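Local coordinates for protein SusD homolog (Bacteroides thetaiotaomicron, PDB 3SGH) that probably binds glycans at the cell surface as a SusD-like outer-membrane lipoprotein, working alongside a TonB-dependent transporter as its relatives do, at residues G347-F352 with D362-A367; G112-A117 with L193-R198; C181-K186 with V223-Y228; E328-G333 with G338-F343. All coordinates share one frame; numbering follows the deposited sequence.

Contact 1 of 4, residues G347-F352 with D362-A367; sequences GVRLSF and DYLADA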
loop_
_atom_site.group_PDB
_atom_site.type_symbol
_atom_site.label_atom_id
_atom_site.label_comp_id
_atom_site.label_asym_id
_atom_site.label_seq_id
_atom_site.Cartn_x
_atom_site.Cartn_y
_atom_site.Cartn_z
ATOM N N GLY A 347 2.781 8.866 -15.779
ATOM C CA GLY A 347 2.809 7.770 -14.814
ATOM C C GLY A 347 3.215 6.445 -15.443
ATOM O O GLY A 347 4.052 5.703 -14.888
ATOM N N VAL A 348 2.610 6.133 -16.586
ATOM C CA VAL A 348 2.904 4.870 -17.281
ATOM C C VAL A 348 4.365 4.882 -17.720
ATOM O O VAL A 348 5.091 3.912 -17.506
ATOM C CB VAL A 348 1.994 4.653 -18.491
ATOM C CG1 VAL A 348 2.360 3.350 -19.197
ATOM C CG2 VAL A 348 0.525 4.610 -18.026
ATOM N N ARG A 349 4.831 6.012 -18.274
ATOM C CA ARG A 349 6.234 6.079 -18.730
ATOM C C ARG A 349 7.230 6.007 -17.552
ATOM O O ARG A 349 8.267 5.351 -17.649
ATOM C CB ARG A 349 6.487 7.332 -19.555
ATOM C CG ARG A 349 5.803 7.315 -20.919
ATOM C CD ARG A 349 6.121 8.593 -21.694
ATOM N NE ARG A 349 5.228 8.668 -22.839
ATOM C CZ ARG A 349 5.427 8.014 -23.967
ATOM N NH1 ARG A 349 6.519 7.276 -24.125
ATOM N NH2 ARG A 349 4.544 8.117 -24.954
ATOM N N LEU A 350 6.892 6.624 -16.420
ATOM C CA LEU A 350 7.729 6.530 -15.219
ATOM C C LEU A 350 7.829 5.104 -14.700
ATOM O O LEU A 350 8.854 4.680 -14.197
ATOM C CB LEU A 350 7.183 7.418 -14.081
ATOM C CG LEU A 350 7.516 8.896 -14.236
ATOM C CD1 LEU A 350 6.798 9.574 -13.103
ATOM C CD2 LEU A 350 9.031 9.112 -14.181
ATOM N N SER A 351 6.725 4.378 -14.782
ATOM C CA SER A 351 6.662 3.004 -14.287
ATOM C C SER A 351 7.551 2.112 -15.124
ATOM O O SER A 351 8.308 1.288 -14.596
ATOM C CB SER A 351 5.213 2.526 -14.405
ATOM O OG SER A 351 5.108 1.172 -14.041
ATOM N N PHE A 352 7.450 2.240 -16.443
ATOM C CA PHE A 352 8.337 1.521 -17.329
ATOM C C PHE A 352 9.785 1.882 -17.033
ATOM O O PHE A 352 10.612 0.999 -16.861
ATOM C CB PHE A 352 8.064 1.825 -18.796
ATOM C CG PHE A 352 6.949 1.006 -19.413
ATOM C CD1 PHE A 352 5.665 0.993 -18.886
ATOM C CD2 PHE A 352 7.176 0.261 -20.545
ATOM C CE1 PHE A 352 4.645 0.243 -19.509
ATOM C CE2 PHE A 352 6.140 -0.436 -21.154
ATOM C CZ PHE A 352 4.903 -0.458 -20.629
ATOM N N ASP A 362 4.303 2.251 -27.624
ATOM C CA ASP A 362 3.407 1.348 -28.298
ATOM C C ASP A 362 2.385 0.778 -27.312
ATOM O O ASP A 362 1.226 0.592 -27.660
ATOM C CB ASP A 362 4.188 0.242 -29.035
ATOM C CG ASP A 362 4.921 0.753 -30.301
ATOM O OD1 ASP A 362 4.842 1.962 -30.687
ATOM O OD2 ASP A 362 5.605 -0.100 -30.911
ATOM N N TYR A 363 2.794 0.569 -26.055
ATOM C CA TYR A 363 1.839 0.203 -25.007
ATOM C C TYR A 363 0.724 1.236 -24.862
ATOM O O TYR A 363 -0.458 0.891 -24.754
ATOM C CB TYR A 363 2.586 0.068 -23.659
ATOM C CG TYR A 363 1.788 -0.504 -22.519
ATOM C CD1 TYR A 363 1.569 -1.876 -22.418
ATOM C CD2 TYR A 363 1.261 0.306 -21.522
ATOM C CE1 TYR A 363 0.827 -2.395 -21.367
ATOM C CE2 TYR A 363 0.559 -0.211 -20.471
ATOM C CZ TYR A 363 0.329 -1.543 -20.390
ATOM O OH TYR A 363 -0.390 -2.006 -19.299
ATOM N N LEU A 364 1.089 2.513 -24.836
ATOM C CA LEU A 364 0.135 3.572 -24.610
ATOM C C LEU A 364 -0.777 3.792 -25.815
ATOM O O LEU A 364 -1.764 4.552 -25.711
ATOM C CB LEU A 364 0.862 4.886 -24.270
ATOM C CG LEU A 364 1.361 4.990 -22.816
ATOM C CD1 LEU A 364 2.291 6.203 -22.611
ATOM C CD2 LEU A 364 0.178 5.102 -21.888
ATOM N N ALA A 365 -0.402 3.215 -26.948
ATOM C CA ALA A 365 -1.192 3.271 -28.181
ATOM C C ALA A 365 -2.154 2.082 -28.292
ATOM O O ALA A 365 -2.901 1.977 -29.295
ATOM C CB ALA A 365 -0.269 3.291 -29.410
ATOM N N ASP A 366 -2.156 1.197 -27.302
ATOM C CA ASP A 366 -2.984 -0.008 -27.354
ATOM C C ASP A 366 -4.431 0.292 -26.983
ATOM O O ASP A 366 -4.759 0.493 -25.817
ATOM C CB ASP A 366 -2.410 -1.101 -26.446
ATOM C CG ASP A 366 -3.145 -2.419 -26.573
ATOM O OD1 ASP A 366 -4.355 -2.437 -26.882
ATOM O OD2 ASP A 366 -2.516 -3.475 -26.303
ATOM N N ALA A 367 -5.305 0.324 -27.990
ATOM C CA ALA A 367 -6.720 0.597 -27.775
ATOM C C ALA A 367 -7.603 -0.670 -27.701
ATOM O O ALA A 367 -8.800 -0.560 -27.503
ATOM C CB ALA A 367 -7.243 1.513 -28.913
#

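Contact 2 of 4, residues G112-A117 with L193-R198; sequences GMQLLA and LRMAIR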
loop_
_atom_site.group_PDB
_atom_site.type_symbol
_atom_site.label_atom_id
_atom_site.label_comp_id
_atom_site.label_asym_id
_atom_site.label_seq_id
_atom_site.Cartn_x
_atom_site.Cartn_y
_atom_site.Cartn_z
ATOM N N GLY A 112 3.756 5.440 9.184
ATOM C CA GLY A 112 3.371 4.214 9.821
ATOM C C GLY A 112 1.928 4.243 10.252
ATOM O O GLY A 112 1.209 3.251 10.127
HETATM N N MSE A 113 1.517 5.377 10.809
HETATM C CA MSE A 113 0.191 5.482 11.364
HETATM C C MSE A 113 -0.879 5.712 10.294
HETATM O O MSE A 113 -2.043 5.347 10.504
HETATM C CB MSE A 113 0.138 6.551 12.441
HETATM C CG MSE A 113 1.012 6.135 13.672
HETATM SE SE MSE A 113 0.405 4.477 14.495
HETATM C CE MSE A 113 2.008 3.440 14.354
ATOM N N GLN A 114 -0.529 6.304 9.155
ATOM C CA GLN A 114 -1.513 6.410 8.069
ATOM C C GLN A 114 -1.828 5.025 7.516
ATOM O O GLN A 114 -2.959 4.746 7.174
ATOM C CB GLN A 114 -1.083 7.385 6.974
ATOM C CG GLN A 114 0.166 7.082 6.175
ATOM C CD GLN A 114 -0.010 6.019 5.087
ATOM O OE1 GLN A 114 -1.053 5.945 4.466
ATOM N NE2 GLN A 114 1.027 5.194 4.876
ATOM N N LEU A 115 -0.815 4.152 7.481
ATOM C CA LEU A 115 -1.028 2.760 7.159
ATOM C C LEU A 115 -1.942 2.083 8.175
ATOM O O LEU A 115 -2.902 1.420 7.795
ATOM C CB LEU A 115 0.283 1.995 7.047
ATOM C CG LEU A 115 0.214 0.489 6.761
ATOM C CD1 LEU A 115 -0.652 0.195 5.571
ATOM C CD2 LEU A 115 1.652 -0.067 6.605
ATOM N N LEU A 116 -1.688 2.289 9.466
ATOM C CA LEU A 116 -2.476 1.587 10.477
ATOM C C LEU A 116 -3.916 2.127 10.465
ATOM O O LEU A 116 -4.880 1.367 10.601
ATOM C CB LEU A 116 -1.800 1.692 11.855
ATOM C CG LEU A 116 -2.445 0.853 12.969
ATOM C CD1 LEU A 116 -2.544 -0.647 12.557
ATOM C CD2 LEU A 116 -1.708 1.045 14.349
ATOM N N ALA A 117 -4.080 3.439 10.286
ATOM C CA ALA A 117 -5.428 4.042 10.177
ATOM C C ALA A 117 -6.181 3.500 8.960
ATOM O O ALA A 117 -7.396 3.261 9.049
ATOM C CB ALA A 117 -5.373 5.590 10.097
ATOM N N LEU A 193 -0.104 14.120 -0.706
ATOM C CA LEU A 193 -1.055 13.943 -1.819
ATOM C C LEU A 193 -1.763 12.575 -1.793
ATOM O O LEU A 193 -2.996 12.512 -2.020
ATOM C CB LEU A 193 -0.359 14.169 -3.154
ATOM C CG LEU A 193 -1.197 14.074 -4.407
ATOM C CD1 LEU A 193 -2.349 15.082 -4.331
ATOM C CD2 LEU A 193 -0.312 14.349 -5.640
ATOM N N ARG A 194 -1.026 11.513 -1.477
ATOM C CA ARG A 194 -1.637 10.156 -1.292
ATOM C C ARG A 194 -2.746 10.186 -0.250
ATOM O O ARG A 194 -3.885 9.699 -0.474
ATOM C CB ARG A 194 -0.604 9.139 -0.856
ATOM C CG ARG A 194 -1.209 7.758 -0.594
ATOM C CD ARG A 194 -0.213 6.849 0.142
ATOM N NE ARG A 194 0.875 6.400 -0.709
ATOM C CZ ARG A 194 1.877 5.605 -0.280
ATOM N NH1 ARG A 194 1.934 5.210 0.995
ATOM N NH2 ARG A 194 2.832 5.248 -1.092
HETATM N N MSE A 195 -2.431 10.796 0.898
HETATM C CA MSE A 195 -3.389 10.929 1.991
HETATM C C MSE A 195 -4.628 11.736 1.598
HETATM O O MSE A 195 -5.789 11.333 1.903
HETATM C CB MSE A 195 -2.677 11.502 3.243
HETATM C CG MSE A 195 -1.588 10.571 3.701
HETATM SE SE MSE A 195 -0.570 11.383 5.163
HETATM C CE MSE A 195 -2.039 11.867 6.283
ATOM N N ALA A 196 -4.399 12.851 0.902
ATOM C CA ALA A 196 -5.459 13.738 0.445
ATOM C C ALA A 196 -6.418 12.981 -0.485
ATOM O O ALA A 196 -7.629 13.033 -0.319
ATOM C CB ALA A 196 -4.878 14.966 -0.285
ATOM N N ILE A 197 -5.870 12.265 -1.463
ATOM C CA ILE A 197 -6.694 11.450 -2.380
ATOM C C ILE A 197 -7.464 10.390 -1.578
ATOM O O ILE A 197 -8.651 10.175 -1.802
ATOM C CB ILE A 197 -5.826 10.800 -3.508
ATOM C CG1 ILE A 197 -5.451 11.905 -4.543
ATOM C CG2 ILE A 197 -6.573 9.567 -4.165
ATOM C CD1 ILE A 197 -6.645 12.349 -5.473
ATOM N N ARG A 198 -6.818 9.805 -0.575
ATOM C CA ARG A 198 -7.472 8.714 0.161
ATOM C C ARG A 198 -8.706 9.158 0.911
ATOM O O ARG A 198 -9.695 8.384 0.996
ATOM C CB ARG A 198 -6.513 8.041 1.101
ATOM C CG ARG A 198 -7.183 6.800 1.736
ATOM C CD ARG A 198 -6.299 5.788 2.106
ATOM N NE ARG A 198 -5.458 5.337 1.019
ATOM C CZ ARG A 198 -4.310 4.731 1.251
ATOM N NH1 ARG A 198 -3.932 4.500 2.519
ATOM N NH2 ARG A 198 -3.536 4.339 0.230
HETATM O O HOH W 1 -1.647 3.323 3.645
#

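Contact 3 of 4, residues C181-K186 with V223-Y228; sequences CSKWLK and VGDSSY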
loop_
_atom_site.group_PDB
_atom_site.type_symbol
_atom_site.label_atom_id
_atom_site.label_comp_id
_atom_site.label_asym_id
_atom_site.label_seq_id
_atom_site.Cartn_x
_atom_site.Cartn_y
_atom_site.Cartn_z
ATOM N N CYS A 181 17.547 16.335 1.954
ATOM C CA CYS A 181 16.217 16.809 2.365
ATOM C C CYS A 181 15.333 17.274 1.223
ATOM O O CYS A 181 14.107 17.360 1.407
ATOM C CB CYS A 181 16.319 17.924 3.416
ATOM S SG CYS A 181 16.988 17.234 4.995
ATOM N N SER A 182 15.901 17.578 0.057
ATOM C CA SER A 182 15.057 17.872 -1.101
ATOM C C SER A 182 14.317 16.621 -1.564
ATOM O O SER A 182 13.194 16.717 -2.009
ATOM C CB SER A 182 15.866 18.462 -2.253
ATOM O OG SER A 182 16.340 19.736 -1.877
ATOM N N LYS A 183 14.948 15.456 -1.452
ATOM C CA LYS A 183 14.282 14.178 -1.813
ATOM C C LYS A 183 13.221 13.850 -0.767
ATOM O O LYS A 183 12.085 13.479 -1.106
ATOM C CB LYS A 183 15.254 13.024 -1.894
ATOM C CG LYS A 183 16.260 13.074 -3.003
ATOM C CD LYS A 183 15.673 12.746 -4.363
ATOM C CE LYS A 183 16.754 12.738 -5.517
ATOM N NZ LYS A 183 17.731 11.602 -5.446
ATOM N N TRP A 184 13.567 14.038 0.501
ATOM C CA TRP A 184 12.559 13.839 1.532
ATOM C C TRP A 184 11.372 14.804 1.403
ATOM O O TRP A 184 10.230 14.459 1.733
ATOM C CB TRP A 184 13.133 13.918 2.928
ATOM C CG TRP A 184 13.873 12.703 3.353
ATOM C CD1 TRP A 184 15.208 12.592 3.527
ATOM C CD2 TRP A 184 13.316 11.415 3.649
ATOM N NE1 TRP A 184 15.535 11.318 3.940
ATOM C CE2 TRP A 184 14.389 10.570 4.008
ATOM C CE3 TRP A 184 12.012 10.902 3.657
ATOM C CZ2 TRP A 184 14.202 9.245 4.369
ATOM C CZ3 TRP A 184 11.833 9.571 3.999
ATOM C CH2 TRP A 184 12.927 8.765 4.353
ATOM N N LEU A 185 11.620 16.007 0.911
ATOM C CA LEU A 185 10.524 16.989 0.791
ATOM C C LEU A 185 9.535 16.532 -0.267
ATOM O O LEU A 185 8.336 16.640 -0.071
ATOM C CB LEU A 185 11.092 18.377 0.460
ATOM C CG LEU A 185 10.083 19.539 0.471
ATOM C CD1 LEU A 185 9.527 19.790 1.848
ATOM C CD2 LEU A 185 10.769 20.838 -0.109
ATOM N N LYS A 186 10.033 16.049 -1.399
ATOM C CA LYS A 186 9.188 15.493 -2.444
ATOM C C LYS A 186 8.441 14.279 -1.931
ATOM O O LYS A 186 7.246 14.132 -2.194
ATOM C CB LYS A 186 10.009 15.157 -3.714
ATOM C CG LYS A 186 10.445 16.393 -4.478
ATOM C CD LYS A 186 11.268 16.044 -5.732
ATOM C CE LYS A 186 12.669 15.598 -5.305
ATOM N NZ LYS A 186 13.792 15.834 -6.276
ATOM N N VAL A 223 12.287 9.218 -11.841
ATOM C CA VAL A 223 12.640 7.929 -11.197
ATOM C C VAL A 223 13.711 8.056 -10.112
ATOM O O VAL A 223 13.699 7.282 -9.154
ATOM C CB VAL A 223 13.004 6.815 -12.222
ATOM C CG1 VAL A 223 11.795 6.481 -13.075
ATOM C CG2 VAL A 223 14.202 7.201 -13.081
ATOM N N GLY A 224 14.598 9.044 -10.229
ATOM C CA GLY A 224 15.623 9.297 -9.202
ATOM C C GLY A 224 15.049 9.773 -7.877
ATOM O O GLY A 224 15.741 9.829 -6.873
ATOM N N ASP A 225 13.777 10.144 -7.886
ATOM C CA ASP A 225 13.099 10.578 -6.691
ATOM C C ASP A 225 12.498 9.432 -5.848
ATOM O O ASP A 225 12.150 9.620 -4.666
ATOM C CB ASP A 225 11.960 11.535 -7.069
ATOM C CG ASP A 225 12.441 12.830 -7.724
ATOM O OD1 ASP A 225 13.599 13.211 -7.538
ATOM O OD2 ASP A 225 11.628 13.502 -8.434
ATOM N N SER A 226 12.332 8.266 -6.462
ATOM C CA SER A 226 11.683 7.142 -5.815
ATOM C C SER A 226 12.441 6.711 -4.578
ATOM O O SER A 226 13.669 6.797 -4.536
ATOM C CB SER A 226 11.595 5.961 -6.789
ATOM O OG SER A 226 10.727 6.320 -7.905
ATOM N N SER A 227 11.710 6.217 -3.586
ATOM C CA SER A 227 12.288 5.764 -2.328
ATOM C C SER A 227 12.332 4.255 -2.238
ATOM O O SER A 227 11.271 3.576 -2.388
ATOM C CB SER A 227 11.451 6.271 -1.145
ATOM O OG SER A 227 11.988 5.781 0.069
ATOM N N TYR A 228 13.536 3.764 -1.943
ATOM C CA TYR A 228 13.802 2.341 -1.637
ATOM C C TYR A 228 14.597 2.179 -0.315
ATOM O O TYR A 228 15.409 3.032 0.032
ATOM C CB TYR A 228 14.646 1.730 -2.702
ATOM C CG TYR A 228 14.020 1.576 -4.067
ATOM C CD1 TYR A 228 14.044 2.629 -4.967
ATOM C CD2 TYR A 228 13.502 0.363 -4.485
ATOM C CE1 TYR A 228 13.485 2.502 -6.243
ATOM C CE2 TYR A 228 13.011 0.201 -5.784
ATOM C CZ TYR A 228 12.997 1.285 -6.647
ATOM O OH TYR A 228 12.494 1.164 -7.920
HETATM O O HOH W 2 12.009 12.292 -3.731
HETATM O O HOH W 3 12.427 15.916 -9.139
#

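Contact 4 of 4, residues E328-G333 with G338-F343; sequences EGALKG and GDAKTF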
loop_
_atom_site.group_PDB
_atom_site.type_symbol
_atom_site.label_atom_id
_atom_site.label_comp_id
_atom_site.label_asym_id
_atom_site.label_seq_id
_atom_site.Cartn_x
_atom_site.Cartn_y
_atom_site.Cartn_z
ATOM N N GLU A 328 -5.683 11.548 -11.083
ATOM C CA GLU A 328 -6.965 11.417 -10.422
ATOM C C GLU A 328 -7.460 12.789 -9.939
ATOM O O GLU A 328 -8.616 13.099 -10.106
ATOM C CB GLU A 328 -6.954 10.382 -9.274
ATOM C CG GLU A 328 -8.360 10.257 -8.685
ATOM C CD GLU A 328 -8.552 9.152 -7.662
ATOM O OE1 GLU A 328 -7.566 8.526 -7.224
ATOM O OE2 GLU A 328 -9.755 8.950 -7.295
ATOM N N GLY A 329 -6.582 13.576 -9.320
ATOM C CA GLY A 329 -6.927 14.913 -8.893
ATOM C C GLY A 329 -7.454 15.724 -10.070
ATOM O O GLY A 329 -8.469 16.418 -9.945
ATOM N N ALA A 330 -6.818 15.596 -11.224
ATOM C CA ALA A 330 -7.302 16.317 -12.409
ATOM C C ALA A 330 -8.700 15.876 -12.838
ATOM O O ALA A 330 -9.543 16.728 -13.203
ATOM C CB ALA A 330 -6.257 16.206 -13.577
ATOM N N LEU A 331 -8.962 14.571 -12.807
ATOM C CA LEU A 331 -10.312 14.027 -13.074
ATOM C C LEU A 331 -11.380 14.591 -12.127
ATOM O O LEU A 331 -12.561 14.752 -12.501
ATOM C CB LEU A 331 -10.307 12.510 -12.965
ATOM C CG LEU A 331 -9.525 11.778 -14.085
ATOM C CD1 LEU A 331 -9.692 10.290 -13.803
ATOM C CD2 LEU A 331 -10.072 12.166 -15.465
ATOM N N LYS A 332 -10.949 14.903 -10.911
ATOM C CA LYS A 332 -11.866 15.442 -9.903
ATOM C C LYS A 332 -12.158 16.936 -10.130
ATOM O O LYS A 332 -12.946 17.550 -9.405
ATOM C CB LYS A 332 -11.286 15.247 -8.509
ATOM C CG LYS A 332 -11.276 13.830 -8.001
ATOM C CD LYS A 332 -10.603 13.816 -6.623
ATOM C CE LYS A 332 -10.537 12.446 -6.011
ATOM N NZ LYS A 332 -11.881 11.887 -5.756
ATOM N N GLY A 333 -11.474 17.554 -11.082
ATOM C CA GLY A 333 -11.561 18.995 -11.267
ATOM C C GLY A 333 -10.616 19.821 -10.420
ATOM O O GLY A 333 -10.747 21.051 -10.390
ATOM N N GLY A 338 -1.580 20.329 -14.512
ATOM C CA GLY A 338 -1.644 19.510 -15.710
ATOM C C GLY A 338 -2.965 18.782 -15.813
ATOM O O GLY A 338 -3.728 18.679 -14.836
ATOM N N ASP A 339 -3.247 18.233 -16.995
ATOM C CA ASP A 339 -4.490 17.520 -17.190
ATOM C C ASP A 339 -4.303 16.021 -16.962
ATOM O O ASP A 339 -3.173 15.516 -16.819
ATOM C CB ASP A 339 -5.156 17.810 -18.566
ATOM C CG ASP A 339 -4.305 17.364 -19.787
ATOM O OD1 ASP A 339 -3.484 16.449 -19.688
ATOM O OD2 ASP A 339 -4.515 17.932 -20.895
ATOM N N ALA A 340 -5.434 15.330 -16.873
ATOM C CA ALA A 340 -5.428 13.884 -16.559
ATOM C C ALA A 340 -4.608 13.058 -17.546
ATOM O O ALA A 340 -3.813 12.219 -17.138
ATOM C CB ALA A 340 -6.838 13.335 -16.479
ATOM N N LYS A 341 -4.821 13.279 -18.842
ATOM C CA LYS A 341 -4.074 12.555 -19.858
ATOM C C LYS A 341 -2.569 12.709 -19.654
ATOM O O LYS A 341 -1.833 11.731 -19.753
ATOM C CB LYS A 341 -4.452 13.007 -21.292
ATOM C CG LYS A 341 -3.672 12.245 -22.377
ATOM C CD LYS A 341 -4.070 12.694 -23.813
ATOM C CE LYS A 341 -3.247 11.898 -24.876
ATOM N NZ LYS A 341 -3.469 12.411 -26.270
ATOM N N THR A 342 -2.115 13.931 -19.413
ATOM C CA THR A 342 -0.701 14.211 -19.307
ATOM C C THR A 342 -0.113 13.431 -18.128
ATOM O O THR A 342 0.907 12.732 -18.266
ATOM C CB THR A 342 -0.441 15.751 -19.106
ATOM O OG1 THR A 342 -0.916 16.468 -20.269
ATOM C CG2 THR A 342 1.090 15.996 -18.864
ATOM N N PHE A 343 -0.805 13.453 -17.005
ATOM C CA PHE A 343 -0.322 12.737 -15.831
ATOM C C PHE A 343 -0.426 11.214 -15.964
ATOM O O PHE A 343 0.485 10.494 -15.521
ATOM C CB PHE A 343 -0.980 13.240 -14.545
ATOM C CG PHE A 343 -0.521 14.614 -14.127
ATOM C CD1 PHE A 343 0.820 14.880 -13.890
ATOM C CD2 PHE A 343 -1.447 15.643 -13.934
ATOM C CE1 PHE A 343 1.240 16.156 -13.494
ATOM C CE2 PHE A 343 -1.030 16.905 -13.514
ATOM C CZ PHE A 343 0.321 17.155 -13.309
#

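Contact 1 of 4, residues G347-F352 with D362-A367
Leu364 splits its two methyls between Val348 and Arg349 and loses more surface than any other residue here. CD2 lies against the fork of Val348, 3.9 Å from its CB, and the two side chains lie alongside, pointing opposite ways. The other branch, CD1, sits over one face of the Arg349 guanidinium, 3.8 Å from NH2 and nearer the edge of the group than its centre. Arg349 reaches it on a chain extended from CG to NE, and its charge is met by Asp361 through a salt bridge. Tyr363, next in buried area, meets Phe352 and Val348. With its CG opposite the backbone N (chi1 -171°), its ring receives the Phe352 tip over one face, Phe352 CZ standing 3.6 Å from Tyr363 CG. The rings are oblique, their planes 55° apart. Val348 CG1 comes within 4.0 Å of CD2 of the Tyr363 ring, the two side chains roughly perpendicular. The Tyr363 hydroxyl, the polar end of a buried residue, is satisfied by a hydrogen bond with Gln413 NE2 of helix 403-417. Two consecutive helices, 340-354 and the short 360-364, are thus packed on each other, largely through apolar side chains, across a five-residue connection within the alpha-alpha superhelix of the SusD-like fold.

Contact 2 of 4, residues G112-A117 with L193-R198
Gln114 of helix 100-120 faces Arg194, Met195 and Arg198 of helix 181-198, two helices of the alpha-alpha superhelix that run nearly parallel here, at 19°, with segment axes 12.0 Å apart. At that axis spacing the gap is bridged by long side chains. At its root, Gln114 CB lies 4.4 Å from SE of Met195, a selenomethionine whose side chain also packs on Trp144, Met147 and Phe148 of helix 140-162. CG then sets off between the backbone N and the carbonyl carbon (chi1 63°), and a second bend at chi2 (78°) turns the amide toward the two guanidinium groups. NE2 comes to the edge of the Arg194 guanidinium, 4.0 Å from NH1 and in its plane. Both are donors and do not bond to each other; both turn to Tyr111, NE2 to its carbonyl O and Arg194 NH1 to its hydroxyl. Arg194 NE is further paired with Glu321 in a salt bridge. OE1 stops short of Arg198, whose NH1 also bonds Ser118 OG. A water bridges them: it donates to Gln114 OE1 at 2.8 Å and accepts, in the guanidinium plane, from Arg198 NH1 at 2.8 Å.

Contact 3 of 4, residues C181-K186 with V223-Y228
Lys186 NZ and Asp225 OD1 form a salt bridge of 2.9 Å, the ammonium coming down on the oxygen from above the carboxylate plane, 52° out of it. A water ties the same two groups a second time, accepting from Lys186 NZ and donating to Asp225 OD2 at 2.6 Å. That second oxygen also takes the backbone N-H groups of Glu221 and Ser222, which should help fix the carboxylate while the lysine approaches OD1 from above its plane. Lys183, one helical turn earlier, bonds the backbone instead: its NZ donates to Gly224 O at 3.0 Å, well above the carbonyl plane and not on a lone pair. Bends at chi2 and chi4 carry the amine there, and its charge stays 4.9 Å from Asp225 OD1, near enough that it may add to the positive field around the carboxylate, though not bonded. The first turns of helix 181-198 in the alpha-alpha superhelix thereby clasp the 3-10 turn 223-225 that leads into the short strand 227-229, paired antiparallel with strand 314-317. A further water bridges the backbones, donating to Lys183 O and to Asp225 O, the latter also bonded by the Tyr177 hydroxyl. Around the polar centre the lysine methylenes pack: Lys186 CD rests 3.7 Å from Asp225 OD2, and Lys183 lies against Tyr177. Ser227, on the strand, touches Phe176 and Tyr177.

Contact 4 of 4, residues E328-G333 with G338-F343
Asp339 OD1 is gripped twice by Thr342, while the carbonyl carbon of Asp339 lies against Ala330 CB across the contact. The N-H of Thr342 reaches OD1 at 2.9 Å, nearly in line with its C-O bond, and the hydroxyl OG1 donates to it at 2.6 Å from 41° above the carboxylate plane. Asp339 is the N-cap of helix 340-354; with chi1 of 63° its carboxylate turns back over the first turn, where it would probably offset the positive end of the helix dipole. Across the contact small side chains meet backbone and methyl groups. Ala330 CB presses on the start of that helix, 3.5 Å from Ala340 N and 3.8 Å from Gly338 O. Its methyl also faces Ala340 CB at 4.1 Å, and these two alanines bring the backbones within 5.2 Å between CA atoms. From the next position Leu331 CD2 reaches Ala340 CB at 3.6 Å. Gly333 closes the preceding helix with a Schellman motif; its positive phi (86°), where a CB would press on the preceding carbonyl O, suits a residue without a side chain. The short turn thus joins helices 319-331 and 340-354 end to start; Leu331 continues onto Lys406 and Val410 of helix 403-417, Glu328 pairs with Arg431 of helix 424-432, and Ala340 packs on Trp397.

From the N terminus, contact 2 opens first on helix 100-120, and contact 3 opens on helix 181-198 before that helix closes contact 2 at 193-198. Contact 3 closes only at 223-228, so the two loops cross, with helix 181-198 serving both and linking helix 100-120 to the small strand pair. Contact 4 then closes a turn of four intervening residues, and contact 1 follows with nine, both using helix 340-354. These local closures are tied back to the long-range ones: Ile197 of contact 2 packs on Glu328 and Lys332 of contact 4, and Val223 of contact 3 touches Leu350 of contact 1, joining the early and late parts of the superhelix.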